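Local structure of PCF11 protein (Saccharomyces cerevisiae, 1SZ9) at residues Y90-L95 with F134-A140. The protein probably binds the carboxy-terminal domain of RNA polymerase II through its CID domain, linking transcription to processing of the mRNA 3' end. Numbering follows the deposited sequence.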
ATOM      1  N   TYR A  90       0.723   8.391  -0.042  1.00 22.50           N
ATOM      2  CA  TYR A  90       1.192   8.313  -1.409  1.00 21.74           C
ATOM      3  C   TYR A  90       1.988   9.551  -1.807  1.00 21.20           C
ATOM      4  O   TYR A  90       3.101   9.444  -2.310  1.00 21.15           O
ATOM      5  CB  TYR A  90       0.002   8.116  -2.353  1.00 20.17           C
ATOM      6  CG  TYR A  90       0.401   7.935  -3.809  1.00 19.93           C
ATOM      7  CD1 TYR A  90       0.765   9.023  -4.599  1.00 19.69           C
ATOM      8  CD2 TYR A  90       0.428   6.671  -4.386  1.00 20.32           C
ATOM      9  CE1 TYR A  90       1.146   8.851  -5.937  1.00 19.65           C
ATOM     10  CE2 TYR A  90       0.803   6.491  -5.709  1.00 19.26           C
ATOM     11  CZ  TYR A  90       1.159   7.584  -6.479  1.00 19.25           C
ATOM     12  OH  TYR A  90       1.513   7.403  -7.794  1.00 19.26           O
ATOM     13  N   LYS A  91       1.392  10.718  -1.598  1.00 21.22           N
ATOM     14  CA  LYS A  91       2.020  11.986  -1.923  1.00 22.22           C
ATOM     15  C   LYS A  91       3.348  12.174  -1.178  1.00 23.74           C
ATOM     16  O   LYS A  91       4.343  12.568  -1.774  1.00 22.74           O
ATOM     17  CB  LYS A  91       1.068  13.140  -1.568  1.00 23.80           C
ATOM     18  CG  LYS A  91       1.700  14.528  -1.659  1.00 25.26           C
ATOM     19  CD  LYS A  91       0.658  15.646  -1.547  1.00 28.06           C
ATOM     20  CE  LYS A  91       1.319  17.044  -1.631  1.00 30.72           C
ATOM     21  NZ  LYS A  91       0.312  18.168  -1.595  1.00 33.49           N
ATOM     22  N   ARG A  92       3.362  11.892   0.121  1.00 24.13           N
ATOM     23  CA  ARG A  92       4.591  12.062   0.894  1.00 27.31           C
ATOM     24  C   ARG A  92       5.685  11.138   0.388  1.00 24.10           C
ATOM     25  O   ARG A  92       6.837  11.553   0.272  1.00 22.30           O
ATOM     26  CB  ARG A  92       4.338  11.814   2.390  1.00 30.97           C
ATOM     27  CG  ARG A  92       3.637  12.991   3.063  1.00 40.41           C
ATOM     28  CD  ARG A  92       3.009  12.625   4.398  1.00 45.72           C
ATOM     29  NE  ARG A  92       2.093  13.675   4.847  1.00 50.61           N
ATOM     30  CZ  ARG A  92       1.222  13.544   5.847  1.00 51.78           C
ATOM     31  NH1 ARG A  92       1.137  12.400   6.520  1.00 52.87           N
ATOM     32  NH2 ARG A  92       0.423  14.557   6.161  1.00 51.71           N
ATOM     33  N   THR A  93       5.322   9.897   0.069  1.00 19.25           N
ATOM     34  CA  THR A  93       6.297   8.940  -0.437  1.00 19.79           C
ATOM     35  C   THR A  93       6.850   9.401  -1.779  1.00 20.04           C
ATOM     36  O   THR A  93       8.055   9.407  -1.994  1.00 18.55           O
ATOM     37  CB  THR A  93       5.659   7.535  -0.603  1.00 20.87           C
ATOM     38  OG1 THR A  93       5.231   7.084   0.677  1.00 21.31           O
ATOM     39  CG2 THR A  93       6.664   6.502  -1.180  1.00 17.70           C
ATOM     40  N   TYR A  94       5.946   9.785  -2.674  1.00 21.95           N
ATOM     41  CA  TYR A  94       6.308  10.248  -4.006  1.00 21.87           C
ATOM     42  C   TYR A  94       7.316  11.399  -3.929  1.00 23.01           C
ATOM     43  O   TYR A  94       8.284  11.453  -4.689  1.00 22.52           O
ATOM     44  CB  TYR A  94       5.040  10.714  -4.749  1.00 20.30           C
ATOM     45  CG  TYR A  94       5.268  11.000  -6.219  1.00 19.58           C
ATOM     46  CD1 TYR A  94       5.883  12.180  -6.629  1.00 19.71           C
ATOM     47  CD2 TYR A  94       4.876  10.081  -7.201  1.00 19.59           C
ATOM     48  CE1 TYR A  94       6.104  12.451  -7.984  1.00 21.28           C
ATOM     49  CE2 TYR A  94       5.106  10.338  -8.572  1.00 19.27           C
ATOM     50  CZ  TYR A  94       5.713  11.522  -8.947  1.00 19.50           C
ATOM     51  OH  TYR A  94       5.936  11.801 -10.269  1.00 19.51           O
ATOM     52  N   LEU A  95       7.084  12.315  -2.996  1.00 22.49           N
ATOM     53  CA  LEU A  95       7.963  13.468  -2.823  1.00 23.08           C
ATOM     54  C   LEU A  95       9.328  13.110  -2.239  1.00 23.28           C
ATOM     55  O   LEU A  95      10.269  13.915  -2.299  1.00 23.20           O
ATOM     56  CB  LEU A  95       7.271  14.509  -1.926  1.00 20.40           C
ATOM     57  CG  LEU A  95       6.011  15.125  -2.560  1.00 20.69           C
ATOM     58  CD1 LEU A  95       5.286  15.984  -1.553  1.00 22.89           C
ATOM     59  CD2 LEU A  95       6.407  15.950  -3.806  1.00 18.42           C
ATOM     60  N   PHE A 134      -2.671  15.592  -7.692  1.00 23.09           N
ATOM     61  CA  PHE A 134      -1.286  15.750  -7.285  1.00 23.56           C
ATOM     62  C   PHE A 134      -0.332  15.290  -8.420  1.00 23.70           C
ATOM     63  O   PHE A 134       0.630  15.968  -8.736  1.00 21.89           O
ATOM     64  CB  PHE A 134      -1.014  14.927  -6.028  1.00 23.82           C
ATOM     65  CG  PHE A 134       0.455  14.696  -5.761  1.00 24.75           C
ATOM     66  CD1 PHE A 134       1.276  15.743  -5.334  1.00 25.80           C
ATOM     67  CD2 PHE A 134       1.020  13.439  -5.975  1.00 24.87           C
ATOM     68  CE1 PHE A 134       2.643  15.541  -5.124  1.00 24.07           C
ATOM     69  CE2 PHE A 134       2.384  13.212  -5.774  1.00 25.09           C
ATOM     70  CZ  PHE A 134       3.204  14.267  -5.347  1.00 25.53           C
ATOM     71  N   LEU A 135      -0.595  14.137  -9.023  1.00 23.38           N
ATOM     72  CA  LEU A 135       0.273  13.661 -10.101  1.00 23.09           C
ATOM     73  C   LEU A 135       0.298  14.644 -11.287  1.00 24.34           C
ATOM     74  O   LEU A 135       1.353  14.874 -11.906  1.00 20.97           O
ATOM     75  CB  LEU A 135      -0.156  12.255 -10.549  1.00 18.81           C
ATOM     76  CG  LEU A 135       0.194  11.138  -9.533  1.00 21.20           C
ATOM     77  CD1 LEU A 135      -0.275   9.806 -10.070  1.00 20.66           C
ATOM     78  CD2 LEU A 135       1.726  11.096  -9.262  1.00 15.84           C
ATOM     79  N   ILE A 136      -0.863  15.207 -11.615  1.00 25.73           N
ATOM     80  CA  ILE A 136      -0.946  16.203 -12.686  1.00 27.13           C
ATOM     81  C   ILE A 136      -0.058  17.412 -12.299  1.00 27.96           C
ATOM     82  O   ILE A 136       0.732  17.897 -13.107  1.00 28.42           O
ATOM     83  CB  ILE A 136      -2.400  16.663 -12.880  1.00 30.69           C
ATOM     84  CG1 ILE A 136      -3.202  15.549 -13.549  1.00 30.85           C
ATOM     85  CG2 ILE A 136      -2.450  17.945 -13.724  1.00 33.34           C
ATOM     86  CD1 ILE A 136      -4.711  15.814 -13.572  1.00 35.49           C
ATOM     87  N   LYS A 137      -0.166  17.875 -11.058  1.00 27.86           N
ATOM     88  CA  LYS A 137       0.657  19.003 -10.598  1.00 29.29           C
ATOM     89  C   LYS A 137       2.141  18.648 -10.481  1.00 28.72           C
ATOM     90  O   LYS A 137       2.961  19.512 -10.206  1.00 27.76           O
ATOM     91  CB  LYS A 137       0.173  19.538  -9.238  1.00 31.07           C
ATOM     92  CG  LYS A 137      -1.115  20.341  -9.307  1.00 35.93           C
ATOM     93  CD  LYS A 137      -0.996  21.449 -10.366  1.00 42.03           C
ATOM     94  CE  LYS A 137      -2.356  22.042 -10.738  1.00 44.70           C
ATOM     95  NZ  LYS A 137      -2.272  22.679 -12.087  1.00 48.30           N
ATOM     96  N   ALA A 138       2.481  17.374 -10.668  1.00 27.14           N
ATOM     97  CA  ALA A 138       3.874  16.953 -10.603  1.00 24.78           C
ATOM     98  C   ALA A 138       4.354  16.530 -11.997  1.00 24.50           C
ATOM     99  O   ALA A 138       5.375  15.850 -12.136  1.00 24.72           O
ATOM    100  CB  ALA A 138       4.029  15.796  -9.610  1.00 26.26           C
ATOM    101  N   SER A 139       3.611  16.944 -13.025  1.00 24.17           N
ATOM    102  CA  SER A 139       3.934  16.608 -14.416  1.00 26.24           C
ATOM    103  C   SER A 139       4.122  15.098 -14.526  1.00 22.73           C
ATOM    104  O   SER A 139       5.020  14.628 -15.227  1.00 22.53           O
ATOM    105  CB  SER A 139       5.222  17.306 -14.861  1.00 26.25           C
ATOM    106  OG  SER A 139       5.235  18.651 -14.429  1.00 34.62           O
ATOM    107  N   ALA A 140       3.248  14.347 -13.865  1.00 22.49           N
ATOM    108  CA  ALA A 140       3.355  12.891 -13.845  1.00 21.98           C
ATOM    109  C   ALA A 140       2.138  12.163 -14.402  1.00 23.29           C
ATOM    110  O   ALA A 140       2.165  10.954 -14.554  1.00 22.54           O
ATOM    111  CB  ALA A 140       3.634  12.423 -12.407  1.00 21.27           C
TER
HETATM  112  O   HOH W   1       7.183  14.077 -10.810  1.00 23.17           O
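Phe134 is the main bump of this contact, and Lys91, Tyr94 and Leu95 form the hollow that takes it. The Lys91 chain runs extended across one face of the Phe134 ring. Lys91 CG sits 3.9 Å from the centroid of the Phe134 ring, 17° off the normal, a CH-pi contact. The far edge of the phenyl meets Tyr94 in an offset edge-to-face pair. The two planes stand at 90°, and Phe134 CZ comes within 3.6 Å of Tyr94 CD1. Leu95 CD2 adds a further wall near the plane of the phenyl, 3.9 Å from Phe134 CZ.

Leu135 fills a second hollow, between the two tyrosines. Leu135 CD2 presses obliquely on Tyr94 CE2 at 3.5 Å and also meets the edge of the Tyr90 ring. Tyr94 CG lies anti to the backbone N (chi1 -170°), which lays the ring over helix 125-137, so that Phe134 and Leu135 meet it from the same side, next to each other. The phenol end reaches the turn after that helix, where Tyr94 OH lies 3.2 Å from Ala140 CB. One water bridges Tyr94 OH and Ala138 O, donating to the carbonyl. A leucine in place of Tyr94 would probably lose this bridge and leave the edge of Phe134 without its aromatic face.

A Schellman motif with Ser139 at C-prime shapes that turn: Ala140 N bonds to Leu135 O, and Ser139 N to Ile136 O. Leu135 O also accepts from Ala138 N, which approaches from the opposite face of the carbonyl plane to Ala140 N. Helix 99-112 lies alongside, with Ile106 against Tyr94 and Ala140, and Phe109 against Tyr90 and Leu135. This is helix-to-helix packing in the all-helical, arm-repeat-like CID fold, joining helix 86-95 to the C-terminal end of helix 125-137.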